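Local coordinates for protein hydroalkoxylation enzyme phnH (Penicillium herquei, PDB 6JJT) that catalyses the enantioselective hydroalkoxylation that closes the ring of (2'R)-atrovenetin during phenalenone (herqueinone) biosynthesis, at residues D[102-107]-D[111-116]; D[27-32]-D[126-131]; D[92-95]-D[99-102]. All blocks are in the same frame, centred on the assembly; numbering follows the deposited sequence. Where two conformers were deposited one is given.

Contact 1 (D[102-107]-D[111-116]); sequences VTESAA and VAVLFD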
loop_
_atom_site.group_PDB
_atom_site.type_symbol
_atom_site.label_atom_id
_atom_site.label_comp_id
_atom_site.label_asym_id
_atom_site.label_seq_id
_atom_site.Cartn_x
_atom_site.Cartn_y
_atom_site.Cartn_z
ATOM N N VAL D 102 -11.564 -3.397 -7.868
ATOM C CA VAL D 102 -12.170 -2.791 -6.703
ATOM C C VAL D 102 -11.129 -2.810 -5.593
ATOM O O VAL D 102 -10.568 -3.868 -5.272
ATOM C CB VAL D 102 -13.437 -3.546 -6.268
ATOM C CG1 VAL D 102 -14.065 -2.861 -5.059
ATOM C CG2 VAL D 102 -14.468 -3.627 -7.424
ATOM N N THR D 103 -10.851 -1.645 -5.028
ATOM C CA THR D 103 -9.906 -1.454 -3.931
ATOM C C THR D 103 -10.701 -1.057 -2.700
ATOM O O THR D 103 -11.239 0.081 -2.657
ATOM C CB THR D 103 -8.840 -0.411 -4.311
ATOM O OG1 THR D 103 -8.172 -0.907 -5.476
ATOM C CG2 THR D 103 -7.844 -0.196 -3.187
ATOM N N GLU D 104 -10.791 -1.949 -1.706
ATOM C CA GLU D 104 -11.541 -1.653 -0.512
ATOM C C GLU D 104 -10.615 -1.420 0.661
ATOM O O GLU D 104 -9.569 -2.042 0.804
ATOM C CB GLU D 104 -12.435 -2.826 -0.112
ATOM C CG GLU D 104 -13.608 -3.090 -1.045
ATOM C CD GLU D 104 -14.681 -4.052 -0.545
ATOM O OE1 GLU D 104 -14.383 -4.748 0.449
ATOM O OE2 GLU D 104 -15.799 -4.028 -1.149
ATOM N N SER D 105 -10.998 -0.496 1.518
ATOM C CA SER D 105 -10.311 -0.229 2.778
ATOM C C SER D 105 -11.373 0.008 3.840
ATOM O O SER D 105 -12.311 0.785 3.585
ATOM C CB SER D 105 -9.316 0.905 2.702
ATOM O OG SER D 105 -9.940 2.075 2.165
ATOM N N ALA D 106 -11.260 -0.609 5.005
ATOM C CA ALA D 106 -12.415 -0.681 5.893
ATOM C C ALA D 106 -12.026 -0.513 7.339
ATOM O O ALA D 106 -11.010 -1.030 7.754
ATOM C CB ALA D 106 -13.131 -2.014 5.704
ATOM N N ALA D 107 -12.858 0.222 8.104
ATOM C CA ALA D 107 -12.930 0.103 9.545
ATOM C C ALA D 107 -14.185 -0.704 9.817
ATOM O O ALA D 107 -15.299 -0.156 9.843
ATOM C CB ALA D 107 -13.007 1.497 10.171
ATOM N N VAL D 111 -16.992 0.211 4.932
ATOM C CA VAL D 111 -16.094 -0.116 3.827
ATOM C C VAL D 111 -16.045 1.027 2.836
ATOM O O VAL D 111 -17.058 1.404 2.258
ATOM C CB VAL D 111 -16.543 -1.415 3.128
ATOM C CG1 VAL D 111 -15.528 -1.802 2.037
ATOM C CG2 VAL D 111 -16.733 -2.540 4.135
ATOM N N ALA D 112 -14.844 1.543 2.565
ATOM C CA ALA D 112 -14.667 2.549 1.527
ATOM C C ALA D 112 -14.162 1.863 0.269
ATOM O O ALA D 112 -13.345 0.920 0.393
ATOM C CB ALA D 112 -13.635 3.569 1.982
ATOM N N VAL D 113 -14.519 2.364 -0.904
ATOM C CA VAL D 113 -14.241 1.671 -2.140
ATOM C C VAL D 113 -13.793 2.665 -3.188
ATOM O O VAL D 113 -14.359 3.771 -3.309
ATOM C CB VAL D 113 -15.526 0.993 -2.664
ATOM C CG1 VAL D 113 -15.219 0.079 -3.824
ATOM C CG2 VAL D 113 -16.241 0.228 -1.580
ATOM N N LEU D 114 -12.803 2.257 -3.970
ATOM C CA LEU D 114 -12.336 2.913 -5.165
ATOM C C LEU D 114 -12.345 1.893 -6.309
ATOM O O LEU D 114 -12.332 0.678 -6.038
ATOM C CB LEU D 114 -10.922 3.483 -4.966
ATOM C CG LEU D 114 -10.835 4.626 -3.964
ATOM C CD1 LEU D 114 -9.382 4.819 -3.537
ATOM C CD2 LEU D 114 -11.420 5.934 -4.504
ATOM N N PHE D 115 -12.327 2.373 -7.549
ATOM C CA PHE D 115 -12.472 1.549 -8.741
ATOM C C PHE D 115 -11.479 1.939 -9.809
ATOM O O PHE D 115 -11.073 3.104 -9.913
ATOM C CB PHE D 115 -13.859 1.782 -9.391
ATOM C CG PHE D 115 -15.024 1.522 -8.465
ATOM C CD1 PHE D 115 -15.528 0.220 -8.307
ATOM C CD2 PHE D 115 -15.560 2.542 -7.690
ATOM C CE1 PHE D 115 -16.605 -0.015 -7.449
ATOM C CE2 PHE D 115 -16.591 2.299 -6.807
ATOM C CZ PHE D 115 -17.116 1.026 -6.683
ATOM N N ASP D 116 -11.044 0.946 -10.599
ATOM C CA ASP D 116 -10.197 1.194 -11.742
ATOM C C ASP D 116 -10.653 0.337 -12.906
ATOM O O ASP D 116 -10.657 -0.901 -12.821
ATOM C CB ASP D 116 -8.731 0.898 -11.410
ATOM C CG ASP D 116 -7.736 1.511 -12.367
ATOM O OD1 ASP D 116 -7.990 1.517 -13.582
ATOM O OD2 ASP D 116 -6.715 1.992 -11.886
HETATM O O HOH W 1 -9.440 -0.011 -7.644
#
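T103 pairs with L114 and S105 with A112, the two hydrogen-bonded pairs that lace 102-107 to the antiparallel segment 111-116. T103 N donates to L114 O over 2.9 Å in an almost straight bond (177° at the hydrogen), and A112 N donates to S105 O over 2.8 Å; L114 N and S105 N return the bonds to T103 O and A112 O. The non-hydrogen-bonded positions add CA-H...O contacts: E104 CA lies 3.3 Å from A112 O, and V113 CA faces T103 O.

The two strands form a hairpin in the eight-stranded antiparallel barrel of this DUF3237 protein, a family placed in the AOC-barrel clan. V102, E104, A106, V111, V113 and F115 face the barrel interior. T103, S105, A112 and L114 face outward, where S105 and L114 pack on L114 and S105 of the second subunit.

Among the interior apolar groups, V102 CG1 meets V113 CG1 at 3.4 Å, closer than usual for two methyls; each is the branch trans to its own backbone nitrogen (chi1 -179° and -171°). The other V102 branch, CG2, approaches F115 CD1 obliquely at 4.1 Å, while A106 CB touches V111 CG2 at 4.0 Å.

E104 extends inward across V111, its CD 3.5 Å from V111 CG1, and OE2 is held by the hydroxyl of Y90, with a weak second bond to Y145. Outside, a water sits 2.7 Å from T103 OG1 and gives a weak hydrogen bond to L114 O.

Contact 2 (D[27-32]-D[126-131]); sequences EFLFSA and NNVTAW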
loop_
_atom_site.group_PDB
_atom_site.type_symbol
_atom_site.label_atom_id
_atom_site.label_comp_id
_atom_site.label_asym_id
_atom_site.label_seq_id
_atom_site.Cartn_x
_atom_site.Cartn_y
_atom_site.Cartn_z
ATOM N N GLU D 27 -25.956 8.179 -3.369
ATOM C CA GLU D 27 -26.810 7.498 -4.331
ATOM C C GLU D 27 -26.469 6.016 -4.304
ATOM O O GLU D 27 -25.297 5.654 -4.261
ATOM C CB GLU D 27 -26.572 8.046 -5.740
ATOM C CG GLU D 27 -27.352 9.311 -6.083
ATOM C CD GLU D 27 -28.807 9.342 -5.621
ATOM O OE1 GLU D 27 -29.574 8.385 -5.937
ATOM O OE2 GLU D 27 -29.176 10.312 -4.913
ATOM N N PHE D 28 -27.464 5.133 -4.305
ATOM C CA PHE D 28 -27.187 3.700 -4.262
ATOM C C PHE D 28 -26.415 3.284 -5.504
ATOM O O PHE D 28 -26.692 3.683 -6.631
ATOM C CB PHE D 28 -28.505 2.915 -4.169
ATOM C CG PHE D 28 -28.256 1.425 -4.131
ATOM C CD1 PHE D 28 -27.561 0.822 -3.088
ATOM C CD2 PHE D 28 -28.646 0.637 -5.201
ATOM C CE1 PHE D 28 -27.338 -0.548 -3.083
ATOM C CE2 PHE D 28 -28.389 -0.730 -5.218
ATOM C CZ PHE D 28 -27.724 -1.316 -4.163
ATOM N N LEU D 29 -25.298 2.559 -5.280
ATOM C CA LEU D 29 -24.417 2.213 -6.385
ATOM C C LEU D 29 -24.504 0.730 -6.750
ATOM O O LEU D 29 -24.623 0.450 -7.938
ATOM C CB LEU D 29 -22.966 2.586 -6.021
ATOM C CG LEU D 29 -21.920 2.449 -7.130
ATOM C CD1 LEU D 29 -22.200 3.318 -8.342
ATOM C CD2 LEU D 29 -20.503 2.672 -6.588
ATOM N N PHE D 30 -24.320 -0.179 -5.771
ATOM C CA PHE D 30 -24.309 -1.610 -6.093
ATOM C C PHE D 30 -24.383 -2.392 -4.813
ATOM O O PHE D 30 -24.082 -1.872 -3.753
ATOM C CB PHE D 30 -23.078 -2.084 -6.904
ATOM C CG PHE D 30 -21.742 -2.175 -6.183
ATOM C CD1 PHE D 30 -21.040 -1.022 -5.807
ATOM C CD2 PHE D 30 -21.158 -3.419 -5.938
ATOM C CE1 PHE D 30 -19.797 -1.128 -5.179
ATOM C CE2 PHE D 30 -19.896 -3.519 -5.351
ATOM C CZ PHE D 30 -19.215 -2.368 -4.956
ATOM N N SER D 31 -24.762 -3.685 -4.936
ATOM C CA SER D 31 -24.616 -4.630 -3.856
ATOM C C SER D 31 -23.636 -5.718 -4.300
ATOM O O SER D 31 -23.427 -5.978 -5.483
ATOM C CB SER D 31 -25.944 -5.244 -3.493
ATOM O OG SER D 31 -26.376 -5.988 -4.615
ATOM N N ALA D 32 -23.068 -6.361 -3.282
ATOM C CA ALA D 32 -22.156 -7.467 -3.504
ATOM C C ALA D 32 -22.546 -8.565 -2.529
ATOM O O ALA D 32 -22.763 -8.302 -1.338
ATOM C CB ALA D 32 -20.714 -7.047 -3.273
ATOM N N ASN D 126 -14.009 5.412 -12.337
ATOM C CA ASN D 126 -12.687 5.849 -11.953
ATOM C C ASN D 126 -12.737 7.120 -11.121
ATOM O O ASN D 126 -11.786 7.426 -10.384
ATOM C CB ASN D 126 -11.805 6.103 -13.172
ATOM C CG ASN D 126 -11.452 4.847 -13.938
ATOM O OD1 ASN D 126 -11.519 3.746 -13.405
ATOM N ND2 ASN D 126 -11.064 4.998 -15.177
ATOM N N ASN D 127 -13.833 7.873 -11.277
ATOM C CA ASN D 127 -13.986 9.109 -10.537
ATOM C C ASN D 127 -14.861 8.955 -9.311
ATOM O O ASN D 127 -15.211 9.967 -8.704
ATOM C CB ASN D 127 -14.542 10.217 -11.440
ATOM C CG ASN D 127 -13.602 10.493 -12.584
ATOM O OD1 ASN D 127 -12.393 10.614 -12.388
ATOM N ND2 ASN D 127 -14.130 10.481 -13.798
ATOM N N VAL D 128 -15.213 7.733 -8.911
ATOM C CA VAL D 128 -16.139 7.500 -7.823
ATOM C C VAL D 128 -15.448 7.096 -6.519
ATOM O O VAL D 128 -14.604 6.179 -6.491
ATOM C CB VAL D 128 -17.183 6.414 -8.192
ATOM C CG1 VAL D 128 -18.041 5.986 -7.009
ATOM C CG2 VAL D 128 -18.030 6.908 -9.385
ATOM N N THR D 129 -15.861 7.689 -5.409
ATOM C CA THR D 129 -15.630 7.150 -4.076
ATOM C C THR D 129 -16.941 6.552 -3.585
ATOM O O THR D 129 -17.997 7.269 -3.498
ATOM C CB THR D 129 -15.267 8.241 -3.052
ATOM O OG1 THR D 129 -16.143 9.385 -3.259
ATOM C CG2 THR D 129 -13.879 8.777 -3.277
ATOM N N ALA D 130 -16.947 5.275 -3.231
ATOM C CA ALA D 130 -18.118 4.650 -2.638
ATOM C C ALA D 130 -17.900 4.192 -1.220
ATOM O O ALA D 130 -16.769 4.154 -0.713
ATOM C CB ALA D 130 -18.591 3.519 -3.533
ATOM N N TRP D 131 -18.983 3.761 -0.562
ATOM C CA TRP D 131 -18.984 3.395 0.838
ATOM C C TRP D 131 -20.065 2.338 1.027
ATOM O O TRP D 131 -21.161 2.529 0.462
ATOM C CB TRP D 131 -19.309 4.622 1.702
ATOM C CG TRP D 131 -19.275 4.357 3.161
ATOM C CD1 TRP D 131 -18.247 4.623 4.028
ATOM C CD2 TRP D 131 -20.303 3.784 3.989
ATOM N NE1 TRP D 131 -18.552 4.262 5.296
ATOM C CE2 TRP D 131 -19.820 3.756 5.314
ATOM C CE3 TRP D 131 -21.606 3.303 3.751
ATOM C CZ2 TRP D 131 -20.531 3.238 6.382
ATOM C CZ3 TRP D 131 -22.319 2.794 4.816
ATOM C CH2 TRP D 131 -21.810 2.797 6.114
#
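L29 and A130 bring the backbones of 27-32 and 126-131 nearest, yet their CA atoms are still 7.7 Å apart and no hydrogen bond links the two segments. The gap is bridged by apolar side chains alone. L29 CD2 does all the touching from its side: it meets A130 CB at 3.7 Å and V128 CG1 at 4.1 Å, so one methyl rests on two residues of the other segment. CB of all three residues points across the gap. CG of L29 leaves trans to the backbone nitrogen (chi1 -173°), and V128 meets the leucine tip to tip with its own trans branch, CG1 (chi1 171°). Small A130 adds its single methyl beside them.

A classic beta bulge, in which L29 and F30 both face Y145, occurs at this point of strand 26-44. That strand and strand 129-133 are not neighbours in the barrel: strand 142-148 runs between them, bonded through its backbone to E27, L29, F30 and A32. The leucine therefore reaches past it, within the barrel, to a small apolar cluster that F115 of strand 110-116 and W124 and F65 of the loops complete.

Contact 3 (D[92-95]-D[99-102]); sequences IQTS and NILV
I92 and I100 make this a hairpin contact, the backbone pairing of strand 84-94 with strand 99-107 close to their connecting turn, where the barrel wall doubles back. They are an antiparallel hydrogen-bonded pair. I92 N donates to I100 O over 2.9 Å, lying in the plane of that carbonyl, and I100 N donates to I92 O over 2.8 Å, nearly end-on to the oxygen. The same I92 O also receives a CA-H...O contact from N99 CA at 3.4 Å, so one carbonyl serves two neighbouring residues. Q93 and N99 form the next pair, which is non-hydrogen-bonded.

I92, I100 and V102 look into the barrel; Q93 and N99 look outward with the apolar L101, toward the third subunit, where Q93 and N99 pack on Y40 of that chain and L101 on its Y42.

On the inner face I92 reaches diagonally over the pairing: CD1, at the end of an extended chain (chi2 175°), comes within 3.5 Å of V102 CG2, the two side chains meeting at a slant. The CB atoms of I92 and I100 lie 4.4 Å apart. T94 completes this side with CG2 3.6 Å from I100 CD1, its side chain set nearly perpendicular to the isoleucine. Its OG1 is turned to lie between the backbone nitrogen and carbonyl carbon (chi1 64°) and is bonded to D96 OD1 and to A98 N, which ties the threonine to the turn.

On the outer face the Q93 and N99 side chains run abreast, with their amide planes 13° apart. Q93 CG comes within 3.4 Å of N99 OD1. N99 ND2 is hydrogen-bonded to the carbonyl of I41 of the third subunit.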
loop_
_atom_site.group_PDB
_atom_site.type_symbol
_atom_site.label_atom_id
_atom_site.label_comp_id
_atom_site.label_asym_id
_atom_site.label_seq_id
_atom_site.Cartn_x
_atom_site.Cartn_y
_atom_site.Cartn_z
ATOM N N ILE D 92 -14.087 -7.371 -10.501
ATOM C CA ILE D 92 -15.446 -7.602 -11.002
ATOM C C ILE D 92 -15.358 -7.764 -12.503
ATOM O O ILE D 92 -14.725 -6.946 -13.177
ATOM C CB ILE D 92 -16.369 -6.407 -10.654
ATOM C CG1 ILE D 92 -16.580 -6.337 -9.146
ATOM C CG2 ILE D 92 -17.712 -6.538 -11.395
ATOM C CD1 ILE D 92 -17.388 -5.125 -8.699
ATOM N N GLN D 93 -15.929 -8.847 -13.012
ATOM C CA GLN D 93 -16.205 -8.883 -14.445
ATOM C C GLN D 93 -17.716 -8.684 -14.648
ATOM O O GLN D 93 -18.533 -9.438 -14.099
ATOM C CB GLN D 93 -15.668 -10.187 -15.045
ATOM C CG GLN D 93 -15.769 -10.210 -16.567
ATOM C CD GLN D 93 -14.902 -11.295 -17.168
ATOM O OE1 GLN D 93 -13.759 -11.101 -17.601
ATOM N NE2 GLN D 93 -15.426 -12.513 -17.176
ATOM N N THR D 94 -18.089 -7.647 -15.409
ATOM C CA THR D 94 -19.497 -7.349 -15.583
ATOM C C THR D 94 -20.123 -8.367 -16.534
ATOM O O THR D 94 -19.426 -9.051 -17.263
ATOM C CB THR D 94 -19.676 -5.922 -16.127
ATOM O OG1 THR D 94 -19.075 -5.909 -17.412
ATOM C CG2 THR D 94 -19.034 -4.846 -15.270
ATOM N N SER D 95 -21.465 -8.354 -16.568
ATOM C CA SER D 95 -22.252 -9.227 -17.453
ATOM C C SER D 95 -21.839 -9.063 -18.917
ATOM O O SER D 95 -21.807 -10.040 -19.662
ATOM C CB SER D 95 -23.732 -8.983 -17.277
ATOM O OG SER D 95 -24.016 -7.604 -17.362
ATOM N N ASN D 99 -13.719 -5.657 -17.159
ATOM C CA ASN D 99 -13.010 -5.950 -15.921
ATOM C C ASN D 99 -12.831 -4.647 -15.144
ATOM O O ASN D 99 -12.384 -3.655 -15.710
ATOM C CB ASN D 99 -11.664 -6.554 -16.248
ATOM C CG ASN D 99 -11.739 -7.939 -16.845
ATOM O OD1 ASN D 99 -12.732 -8.627 -16.600
ATOM N ND2 ASN D 99 -10.714 -8.305 -17.578
ATOM N N ILE D 100 -13.118 -4.701 -13.842
ATOM C CA ILE D 100 -13.028 -3.540 -12.964
ATOM C C ILE D 100 -12.286 -3.969 -11.700
ATOM O O ILE D 100 -12.736 -4.892 -11.028
ATOM C CB ILE D 100 -14.422 -2.999 -12.580
ATOM C CG1 ILE D 100 -15.279 -2.690 -13.816
ATOM C CG2 ILE D 100 -14.308 -1.839 -11.597
ATOM C CD1 ILE D 100 -16.767 -2.573 -13.541
ATOM N N LEU D 101 -11.182 -3.273 -11.378
ATOM C CA LEU D 101 -10.555 -3.522 -10.067
ATOM C C LEU D 101 -11.270 -2.734 -8.973
ATOM O O LEU D 101 -11.493 -1.517 -9.116
ATOM C CB LEU D 101 -9.089 -3.071 -10.101
ATOM C CG LEU D 101 -8.335 -3.311 -8.789
ATOM C CD1 LEU D 101 -8.151 -4.794 -8.563
ATOM C CD2 LEU D 101 -6.996 -2.584 -8.775
ATOM N N VAL D 102 -11.564 -3.397 -7.868
ATOM C CA VAL D 102 -12.170 -2.791 -6.703
ATOM C C VAL D 102 -11.129 -2.810 -5.593
ATOM O O VAL D 102 -10.568 -3.868 -5.272
ATOM C CB VAL D 102 -13.437 -3.546 -6.268
ATOM C CG1 VAL D 102 -14.065 -2.861 -5.059
ATOM C CG2 VAL D 102 -14.468 -3.627 -7.424
#

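All three contacts belong to one closed antiparallel barrel and are mainly buried. Contacts 1 and 3 are successive hairpins sharing strand 99-107 and residue V102, and a probable hydrogen bond from L101 N to D116 O (2.8 Å) joins them; both depend on backbone pairing. Contact 2, between non-adjacent strands, is purely apolar and joins segments 94 residues apart, with the other two nested inside its loop. It adjoins contact 1 through V113 N and A130 O and through the rings of F30 and F115. Contact 1 lies nearest the chain centre and contact 3 farthest out. Contacts 1 and 2 both meet the second subunit; the outward face of contact 3 and D116 of contact 1 meet the third.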